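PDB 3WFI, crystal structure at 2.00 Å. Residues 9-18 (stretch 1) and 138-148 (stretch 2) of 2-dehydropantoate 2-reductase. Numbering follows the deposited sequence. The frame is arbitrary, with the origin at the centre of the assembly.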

ATOM      1  N   GLY B   9      29.583   8.009 -19.544  1.00 25.61           N
ATOM      2  CA  GLY B   9      29.649   6.549 -19.571  1.00 25.49           C
ATOM      3  C   GLY B   9      29.730   6.084 -21.014  1.00 25.83           C
ATOM      4  O   GLY B   9      30.090   6.862 -21.895  1.00 25.30           O
ATOM      5  N   ALA B  10      29.371   4.832 -21.272  1.00 25.79           N
ATOM      6  CA  ALA B  10      29.531   4.257 -22.613  1.00 25.30           C
ATOM      7  C   ALA B  10      28.742   5.035 -23.678  1.00 24.69           C
ATOM      8  O   ALA B  10      29.288   5.385 -24.718  1.00 24.20           O
ATOM      9  CB  ALA B  10      29.125   2.781 -22.628  1.00 26.09           C
ATOM     10  N   MET B  11      27.475   5.322 -23.407  1.00 23.46           N
ATOM     11  CA  MET B  11      26.624   6.023 -24.376  1.00 24.21           C
ATOM     12  C   MET B  11      27.034   7.495 -24.527  1.00 22.86           C
ATOM     13  O   MET B  11      27.102   8.003 -25.640  1.00 22.51           O
ATOM     14  CB  MET B  11      25.145   5.939 -23.980  1.00 25.08           C
ATOM     15  CG  MET B  11      24.174   6.345 -25.090  1.00 26.41           C
ATOM     16  SD  MET B  11      24.226   5.310 -26.578  1.00 29.52           S
ATOM     17  CE  MET B  11      23.925   3.693 -25.851  1.00 30.63           C
ATOM     18  N   GLY B  12      27.299   8.169 -23.410  1.00 21.73           N
ATOM     19  CA  GLY B  12      27.792   9.547 -23.445  1.00 20.95           C
ATOM     20  C   GLY B  12      29.093   9.659 -24.231  1.00 20.84           C
ATOM     21  O   GLY B  12      29.298  10.605 -25.000  1.00 20.38           O
ATOM     22  N   SER B  13      29.977   8.692 -24.034  1.00 20.59           N
ATOM     23  CA  SER B  13      31.238   8.652 -24.768  1.00 21.89           C
ATOM     24  C   SER B  13      31.009   8.438 -26.266  1.00 22.10           C
ATOM     25  O   SER B  13      31.706   9.027 -27.077  1.00 24.34           O
ATOM     26  CB  SER B  13      32.163   7.575 -24.202  1.00 21.67           C
ATOM     27  OG  SER B  13      32.621   7.926 -22.901  1.00 21.84           O
ATOM     28  N   ARG B  14      30.042   7.607 -26.636  1.00 23.02           N
ATOM     29  CA  ARG B  14      29.711   7.437 -28.049  1.00 23.13           C
ATOM     30  C   ARG B  14      29.275   8.778 -28.630  1.00 22.57           C
ATOM     31  O   ARG B  14      29.824   9.229 -29.638  1.00 21.93           O
ATOM     32  CB  ARG B  14      28.579   6.429 -28.263  1.00 23.68           C
ATOM     33  CG  ARG B  14      28.116   6.392 -29.717  1.00 24.60           C
ATOM     34  CD  ARG B  14      26.944   5.459 -29.966  1.00 25.93           C
ATOM     35  NE  ARG B  14      27.312   4.047 -30.122  1.00 27.39           N
ATOM     36  CZ  ARG B  14      27.885   3.492 -31.199  1.00 28.94           C
ATOM     37  NH1 ARG B  14      28.236   4.219 -32.251  1.00 29.19           N
ATOM     38  NH2 ARG B  14      28.140   2.181 -31.209  1.00 30.18           N
ATOM     39  N   PHE B  15      28.287   9.401 -27.984  1.00 21.29           N
ATOM     40  CA  PHE B  15      27.737  10.675 -28.454  1.00 21.05           C
ATOM     41  C   PHE B  15      28.825  11.746 -28.521  1.00 20.81           C
ATOM     42  O   PHE B  15      28.955  12.433 -29.528  1.00 21.28           O
ATOM     43  CB  PHE B  15      26.579  11.146 -27.566  1.00 20.53           C
ATOM     44  CG  PHE B  15      25.237  10.576 -27.950  1.00 20.82           C
ATOM     45  CD1 PHE B  15      25.012   9.205 -27.906  1.00 20.78           C
ATOM     46  CD2 PHE B  15      24.187  11.409 -28.317  1.00 20.69           C
ATOM     47  CE1 PHE B  15      23.793   8.672 -28.249  1.00 20.76           C
ATOM     48  CE2 PHE B  15      22.952  10.881 -28.664  1.00 20.36           C
ATOM     49  CZ  PHE B  15      22.758   9.505 -28.623  1.00 21.13           C
ATOM     50  N   GLY B  16      29.624  11.851 -27.467  1.00 21.18           N
ATOM     51  CA  GLY B  16      30.728  12.799 -27.411  1.00 21.80           C
ATOM     52  C   GLY B  16      31.730  12.613 -28.537  1.00 22.92           C
ATOM     53  O   GLY B  16      32.130  13.581 -29.200  1.00 22.63           O
ATOM     54  N   LEU B  17      32.134  11.367 -28.758  1.00 23.88           N
ATOM     55  CA  LEU B  17      33.063  11.054 -29.835  1.00 23.73           C
ATOM     56  C   LEU B  17      32.492  11.386 -31.212  1.00 23.38           C
ATOM     57  O   LEU B  17      33.150  12.053 -32.030  1.00 22.86           O
ATOM     58  CB  LEU B  17      33.438   9.581 -29.790  1.00 24.62           C
ATOM     59  CG  LEU B  17      34.516   9.197 -30.799  1.00 25.77           C
ATOM     60  CD1 LEU B  17      35.820   9.930 -30.508  1.00 26.58           C
ATOM     61  CD2 LEU B  17      34.722   7.688 -30.776  1.00 27.02           C
ATOM     62  N   MET B  18      31.271  10.927 -31.472  1.00 22.44           N
ATOM     63  CA  MET B  18      30.669  11.124 -32.778  1.00 22.04           C
ATOM     64  C   MET B  18      30.443  12.621 -33.049  1.00 21.16           C
ATOM     65  O   MET B  18      30.759  13.113 -34.133  1.00 19.47           O
ATOM     66  CB  MET B  18      29.386  10.324 -32.910  1.00 22.44           C
ATOM     67  CG  MET B  18      29.652   8.830 -32.953  1.00 23.75           C
ATOM     68  SD  MET B  18      28.170   7.831 -32.928  1.00 24.64           S
ATOM     69  CE  MET B  18      27.578   8.010 -34.606  1.00 24.54           C
ATOM     70  N   GLN B 138      38.132   3.984 -21.853  1.00 39.86           N
ATOM     71  CA  GLN B 138      38.159   2.932 -22.876  1.00 41.10           C
ATOM     72  C   GLN B 138      36.737   2.501 -23.223  1.00 38.99           C
ATOM     73  O   GLN B 138      36.009   1.989 -22.367  1.00 37.97           O
ATOM     74  CB  GLN B 138      38.970   1.715 -22.406  1.00 43.13           C
ATOM     75  CG  GLN B 138      40.428   1.694 -22.837  1.00 45.89           C
ATOM     76  CD  GLN B 138      40.617   1.305 -24.301  1.00 48.01           C
ATOM     77  OE1 GLN B 138      39.661   1.240 -25.082  1.00 49.79           O
ATOM     78  NE2 GLN B 138      41.863   1.038 -24.678  1.00 50.50           N
ATOM     79  N   VAL B 139      36.345   2.701 -24.479  1.00 37.57           N
ATOM     80  CA  VAL B 139      35.020   2.309 -24.925  1.00 37.75           C
ATOM     81  C   VAL B 139      35.117   1.426 -26.167  1.00 36.66           C
ATOM     82  O   VAL B 139      36.069   1.521 -26.939  1.00 37.04           O
ATOM     83  CB  VAL B 139      34.151   3.563 -25.202  1.00 38.25           C
ATOM     84  CG1 VAL B 139      32.850   3.198 -25.892  1.00 39.79           C
ATOM     85  CG2 VAL B 139      33.850   4.306 -23.907  1.00 37.57           C
ATOM     86  N   LYS B 140      34.143   0.541 -26.336  1.00 37.38           N
ATOM     87  CA  LYS B 140      33.982  -0.183 -27.595  1.00 38.33           C
ATOM     88  C   LYS B 140      32.609   0.174 -28.148  1.00 35.71           C
ATOM     89  O   LYS B 140      31.602   0.158 -27.436  1.00 35.16           O
ATOM     90  CB  LYS B 140      34.199  -1.690 -27.432  1.00 41.06           C
ATOM     91  CG  LYS B 140      32.981  -2.498 -27.030  1.00 44.05           C
ATOM     92  CD  LYS B 140      33.342  -3.967 -26.848  1.00 47.56           C
ATOM     93  CE  LYS B 140      32.312  -4.713 -26.033  1.00 49.04           C
ATOM     94  NZ  LYS B 140      30.918  -4.334 -26.381  1.00 50.24           N
ATOM     95  N   LEU B 141      32.590   0.536 -29.420  1.00 35.04           N
ATOM     96  CA  LEU B 141      31.406   1.060 -30.058  1.00 34.86           C
ATOM     97  C   LEU B 141      31.161   0.217 -31.279  1.00 36.15           C
ATOM     98  O   LEU B 141      31.971   0.236 -32.175  1.00 37.87           O
ATOM     99  CB  LEU B 141      31.652   2.502 -30.502  1.00 33.73           C
ATOM    100  CG  LEU B 141      31.949   3.580 -29.429  1.00 32.50           C
ATOM    101  CD1 LEU B 141      32.193   4.934 -30.086  1.00 32.06           C
ATOM    102  CD2 LEU B 141      30.858   3.667 -28.385  1.00 32.18           C
ATOM    103  N   PHE B 142      30.067  -0.530 -31.329  1.00 37.72           N
ATOM    104  CA  PHE B 142      29.814  -1.361 -32.488  1.00 39.92           C
ATOM    105  C   PHE B 142      28.400  -1.181 -33.013  1.00 38.62           C
ATOM    106  O   PHE B 142      27.479  -0.886 -32.257  1.00 35.06           O
ATOM    107  CB  PHE B 142      30.093  -2.829 -32.161  1.00 43.61           C
ATOM    108  CG  PHE B 142      29.671  -3.775 -33.245  1.00 48.20           C
ATOM    109  CD1 PHE B 142      30.378  -3.827 -34.444  1.00 50.86           C
ATOM    110  CD2 PHE B 142      28.553  -4.596 -33.087  1.00 52.58           C
ATOM    111  CE1 PHE B 142      29.993  -4.690 -35.460  1.00 51.94           C
ATOM    112  CE2 PHE B 142      28.163  -5.464 -34.100  1.00 53.82           C
ATOM    113  CZ  PHE B 142      28.885  -5.507 -35.285  1.00 53.93           C
ATOM    114  N   GLY B 143      28.269  -1.327 -34.331  1.00 38.69           N
ATOM    115  CA  GLY B 143      26.992  -1.458 -34.999  1.00 38.22           C
ATOM    116  C   GLY B 143      26.271  -0.151 -35.208  1.00 38.08           C
ATOM    117  O   GLY B 143      26.853   0.937 -35.120  1.00 35.73           O
ATOM    118  N   SER B 144      24.984  -0.277 -35.494  1.00 38.65           N
ATOM    119  CA  SER B 144      24.163   0.852 -35.868  1.00 37.87           C
ATOM    120  C   SER B 144      23.240   1.241 -34.703  1.00 35.25           C
ATOM    121  O   SER B 144      23.326   0.725 -33.572  1.00 34.89           O
ATOM    122  CB  SER B 144      23.399   0.531 -37.181  1.00 38.73           C
ATOM    123  OG  SER B 144      22.378  -0.437 -36.994  1.00 39.47           O
ATOM    124  N   GLY B 145      22.386   2.207 -34.983  1.00 34.00           N
ATOM    125  CA  GLY B 145      21.467   2.727 -33.988  1.00 32.98           C
ATOM    126  C   GLY B 145      20.685   3.917 -34.506  1.00 31.13           C
ATOM    127  O   GLY B 145      20.719   4.225 -35.695  1.00 30.62           O
ATOM    128  N   SER B 146      19.974   4.574 -33.601  1.00 30.06           N
ATOM    129  CA  SER B 146      19.187   5.761 -33.936  1.00 29.08           C
ATOM    130  C   SER B 146      18.792   6.536 -32.680  1.00 27.15           C
ATOM    131  O   SER B 146      18.964   6.064 -31.557  1.00 25.47           O
ATOM    132  CB  SER B 146      17.913   5.357 -34.677  1.00 29.77           C
ATOM    133  OG  SER B 146      17.025   4.684 -33.799  1.00 30.44           O
ATOM    134  N   VAL B 147      18.266   7.735 -32.902  1.00 25.53           N
ATOM    135  CA  VAL B 147      17.755   8.577 -31.836  1.00 24.41           C
ATOM    136  C   VAL B 147      16.417   9.147 -32.272  1.00 24.18           C
ATOM    137  O   VAL B 147      16.252   9.564 -33.424  1.00 25.13           O
ATOM    138  CB  VAL B 147      18.727   9.743 -31.507  1.00 23.95           C
ATOM    139  CG1 VAL B 147      18.150  10.639 -30.420  1.00 23.25           C
ATOM    140  CG2 VAL B 147      20.097   9.206 -31.100  1.00 24.14           C
ATOM    141  N   GLU B 148      15.467   9.170 -31.347  1.00 24.21           N
ATOM    142  CA  GLU B 148      14.183   9.818 -31.557  1.00 25.20           C
ATOM    143  C   GLU B 148      13.993  10.812 -30.427  1.00 23.97           C
ATOM    144  O   GLU B 148      14.287  10.493 -29.272  1.00 23.72           O
ATOM    145  CB  GLU B 148      13.025   8.816 -31.566  1.00 27.50           C
ATOM    146  CG  GLU B 148      13.128   7.786 -32.689  1.00 30.23           C
ATOM    147  CD  GLU B 148      11.885   6.926 -32.820  1.00 32.63           C
ATOM    148  OE1 GLU B 148      11.070   6.896 -31.876  1.00 33.14           O
ATOM    149  OE2 GLU B 148      11.732   6.275 -33.875  1.00 36.82           O
TER
HETATM  150  O   HOH W   1      29.011   1.755 -33.815  1.00 31.53           O

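This is a mainly apolar packing contact between one helix and two short strand segments with the loop between them, supplemented by an arginine and a bridging water. No clear direct hydrogen bond joins the two stretches. The surface buried between them, both sides summed, is 391 Å².

The helix starts at Ala10 and continues past Met18, with Gly9 at the N-cap position. Gly9 O accepts from Ser13 N at 2.8 Å and from Ser13 OG at 2.9 Å. The Ser13 hydroxyl is held by Gly9 O; the closest approach of Ser13 to the strand is Ser13 CB to Val139 CG2, 3.7 Å. Val139 points toward the helix, while its strand neighbours Gln138 and Lys140 point away. This is the usual alternation of a strand, and it gives the helix one residue in three here.

Leu141 continues the alternation just past the strand and is the most covered residue of the contact. Leu141 CD2 is 3.6 Å from Arg14 CB, and Leu141 CD1 is 3.8 Å from Leu17 CD2. Arg14 and Leu17 are three positions apart, a little less than one helical turn, so Leu141 can touch both.

Arg14 has nearly as much area covered as Leu141. Its CA-to-CB bond points sideways, but the end of the side chain comes nearer to the other stretch. Chi1 and chi2 are both t; chi3, at -82°, then turns the chain. Leu141 CB lies over one face of the guanidinium, so the same leucine packs against both the base and the tip of the arginine. Arg14 NH2 is 3.3 Å from Phe142 O. It is equally far, 3.3 Å, from Phe142 N, but both of these are donors and no hydrogen bond forms.

The clear polar link runs through water 1. The water accepts from Arg14 NH2 at 2.8 Å and donates to Gly143 O at 2.7 Å. The direct distance from Arg14 NH2 to Gly143 O is 4.3 Å, so the water fills the gap. Within the helix, Arg14 NH1 makes a weak hydrogen bond to Met18 SD at 3.7 Å. Arg14 NE is satisfied elsewhere in the structure.

A separate apolar contact lies further along stretch 2. Phe15 CZ is 3.6 Å from Val147 CG2, and the methyl approaches the ring obliquely. Val147 points toward the helix.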